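Local coordinates for protein aminoacyl-tRNA synthetase (Cryptosporidium parvum, PDB 5F9Z) that probably attaches proline to its cognate tRNA at the expense of ATP, as a class II prolyl-tRNA synthetase that binds halofuginone alongside an ATP analogue, at residues A[210-215]-A[237-242]. Residues are numbered along the deposited sequence; the frame is centred on the assembly and turned at random.
Sequences GTKSEN and AVQAAT. With ANP (phosphoaminophosphonic acid-adenylate ester), chain D.
Lys212 and Gln239 reach toward each other across backbones that do not pair directly: the nearest CA atoms, those of Lys212 and Thr242, are 9.4 Å apart, and strand 223-231 lies between strands 208-211 and 236-247, antiparallel to both. The contact therefore rests on two long side chains coming from opposite directions. Lys212 bends at its second torsion (chi2 -66°) and runs extended from there, which carries its amine to the Gln239 amide. NZ approaches Gln239 OE1 from above the amide plane, consistent with a weak hydrogen bond of 3.3 Å, while Lys212 CE packs over one face of that amide, 3.5 Å from CD. The stronger polar hold on the amine comes from the carbonyl of Leu477, and Glu228, in a salt bridge with NZ, would balance the buried charge. With CG anti to the backbone N (chi1 -175°) and the chain extended beyond it, the Gln239 amide is carried out between Lys212 and the ribose. A weak bond from NE2 to Ala241 O, 3.5 Å long, ties it back to its own strand. O3' of the nucleotide lies over the opposite face, 3.5 Å from Gln239 CD, and O2' donates a hydrogen bond to Gln239 O at 2.5 Å, a carbonyl that also accepts from Arg278. Strand 236-247, an inner antiparallel strand, thus supplies part of the ribose-binding wall of the ATP pocket in a class II synthetase core, with Lys212 as a second-shell neighbour behind Gln239.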
loop_
_atom_site.group_PDB
_atom_site.type_symbol
_atom_site.label_atom_id
_atom_site.label_comp_id
_atom_site.label_asym_id
_atom_site.label_seq_id
_atom_site.Cartn_x
_atom_site.Cartn_y
_atom_site.Cartn_z
ATOM N N GLY A 210 13.834 2.930 -4.932
ATOM C CA GLY A 210 14.811 2.624 -5.960
ATOM C C GLY A 210 14.297 3.001 -7.330
ATOM O O GLY A 210 13.219 3.581 -7.481
ATOM N N THR A 211 15.096 2.654 -8.335
ATOM C CA THR A 211 14.789 2.933 -9.729
ATOM C C THR A 211 14.585 1.625 -10.480
ATOM O O THR A 211 15.358 0.676 -10.313
ATOM C CB THR A 211 15.910 3.743 -10.388
ATOM O OG1 THR A 211 16.140 4.944 -9.640
ATOM C CG2 THR A 211 15.542 4.107 -11.820
ATOM N N LYS A 212 13.539 1.575 -11.298
ATOM C CA LYS A 212 13.309 0.413 -12.141
ATOM C C LYS A 212 14.394 0.307 -13.205
ATOM O O LYS A 212 14.946 1.310 -13.666
ATOM C CB LYS A 212 11.938 0.493 -12.812
ATOM C CG LYS A 212 10.762 0.330 -11.867
ATOM C CD LYS A 212 10.720 -1.066 -11.276
ATOM C CE LYS A 212 9.479 -1.260 -10.425
ATOM N NZ LYS A 212 9.453 -2.595 -9.772
ATOM N N SER A 213 14.702 -0.928 -13.592
ATOM C CA SER A 213 15.621 -1.149 -14.694
ATOM C C SER A 213 14.979 -0.704 -16.007
ATOM O O SER A 213 13.783 -0.406 -16.080
ATOM C CB SER A 213 16.026 -2.620 -14.767
ATOM O OG SER A 213 14.894 -3.450 -14.962
ATOM N N GLU A 214 15.797 -0.656 -17.060
ATOM C CA GLU A 214 15.283 -0.263 -18.368
ATOM C C GLU A 214 14.255 -1.265 -18.878
ATOM O O GLU A 214 13.281 -0.886 -19.539
ATOM C CB GLU A 214 16.435 -0.116 -19.363
ATOM C CG GLU A 214 17.450 0.951 -18.989
ATOM C CD GLU A 214 16.871 2.353 -19.037
ATOM O OE1 GLU A 214 15.874 2.567 -19.759
ATOM O OE2 GLU A 214 17.413 3.244 -18.348
ATOM N N ASN A 215 14.451 -2.548 -18.574
ATOM C CA ASN A 215 13.509 -3.577 -18.992
ATOM C C ASN A 215 12.237 -3.582 -18.155
ATOM O O ASN A 215 11.213 -4.101 -18.610
ATOM C CB ASN A 215 14.183 -4.952 -18.934
ATOM C CG ASN A 215 13.277 -6.070 -19.411
ATOM O OD1 ASN A 215 13.001 -7.018 -18.674
ATOM N ND2 ASN A 215 12.800 -5.961 -20.645
ATOM N N ALA A 237 7.803 -10.252 -3.944
ATOM C CA ALA A 237 7.784 -8.809 -3.799
ATOM C C ALA A 237 6.487 -8.243 -4.366
ATOM O O ALA A 237 5.725 -8.922 -5.060
ATOM C CB ALA A 237 8.989 -8.182 -4.496
ATOM N N VAL A 238 6.237 -6.974 -4.061
ATOM C CA VAL A 238 5.039 -6.300 -4.546
ATOM C C VAL A 238 5.327 -4.810 -4.673
ATOM O O VAL A 238 5.717 -4.153 -3.701
ATOM C CB VAL A 238 3.834 -6.579 -3.624
ATOM C CG1 VAL A 238 4.187 -6.316 -2.162
ATOM C CG2 VAL A 238 2.636 -5.756 -4.051
ATOM N N GLN A 239 5.167 -4.273 -5.880
ATOM C CA GLN A 239 5.446 -2.862 -6.122
ATOM C C GLN A 239 4.429 -2.016 -5.367
ATOM O O GLN A 239 3.232 -2.051 -5.666
ATOM C CB GLN A 239 5.416 -2.561 -7.616
ATOM C CG GLN A 239 5.813 -1.133 -7.955
ATOM C CD GLN A 239 6.142 -0.954 -9.423
ATOM O OE1 GLN A 239 6.221 -1.924 -10.177
ATOM N NE2 GLN A 239 6.341 0.291 -9.836
ATOM N N ALA A 240 4.911 -1.260 -4.379
ATOM C CA ALA A 240 4.019 -0.529 -3.488
ATOM C C ALA A 240 3.435 0.708 -4.160
ATOM O O ALA A 240 2.261 1.032 -3.954
ATOM C CB ALA A 240 4.771 -0.148 -2.212
ATOM N N ALA A 241 4.237 1.406 -4.957
ATOM C CA ALA A 241 3.791 2.580 -5.698
ATOM C C ALA A 241 4.808 2.845 -6.800
ATOM O O ALA A 241 5.801 2.124 -6.936
ATOM C CB ALA A 241 3.619 3.791 -4.778
ATOM N N THR A 242 4.559 3.887 -7.588
ATOM C CA THR A 242 5.442 4.197 -8.702
ATOM C C THR A 242 5.387 5.687 -9.008
ATOM O O THR A 242 4.364 6.346 -8.802
ATOM C CB THR A 242 5.075 3.386 -9.951
ATOM O OG1 THR A 242 5.992 3.690 -11.009
ATOM C CG2 THR A 242 3.667 3.709 -10.401
HETATM P PG ANP D . 1.732 -4.567 -12.973
HETATM O O1G ANP D . 2.542 -5.243 -14.033
HETATM O O2G ANP D . 1.836 -5.397 -11.637
HETATM O O3G ANP D . 0.217 -4.503 -13.420
HETATM P PB ANP D . 1.447 -1.814 -13.476
HETATM O O1B ANP D . 2.337 -1.076 -14.518
HETATM O O2B ANP D . 0.264 -2.408 -14.170
HETATM N N3B ANP D . 2.344 -3.008 -12.709
HETATM P PA ANP D . 0.710 0.722 -12.713
HETATM O O1A ANP D . -0.138 0.880 -13.913
HETATM O O2A ANP D . 2.083 1.390 -12.820
HETATM O O3A ANP D . 0.965 -0.811 -12.384
HETATM O "O5'" ANP D . -0.104 1.276 -11.470
HETATM C "C5'" ANP D . 0.546 1.984 -10.392
HETATM C "C4'" ANP D . 0.597 1.091 -9.178
HETATM O "O4'" ANP D . -0.712 0.546 -8.935
HETATM C "C3'" ANP D . 1.512 -0.121 -9.296
HETATM O "O3'" ANP D . 2.840 0.216 -8.916
HETATM C "C2'" ANP D . 0.879 -1.116 -8.318
HETATM O "O2'" ANP D . 1.387 -0.948 -6.999
HETATM C "C1'" ANP D . -0.610 -0.748 -8.370
HETATM N N9 ANP D . -1.431 -1.657 -9.165
HETATM C C8 ANP D . -1.208 -2.058 -10.456
HETATM N N7 ANP D . -2.120 -2.875 -10.927
HETATM C C5 ANP D . -3.009 -3.016 -9.872
HETATM C C6 ANP D . -4.200 -3.754 -9.729
HETATM N N6 ANP D . -4.721 -4.521 -10.690
HETATM N N1 ANP D . -4.848 -3.677 -8.543
HETATM C C2 ANP D . -4.331 -2.912 -7.577
HETATM N N3 ANP D . -3.218 -2.174 -7.598
HETATM C C4 ANP D . -2.600 -2.269 -8.781
#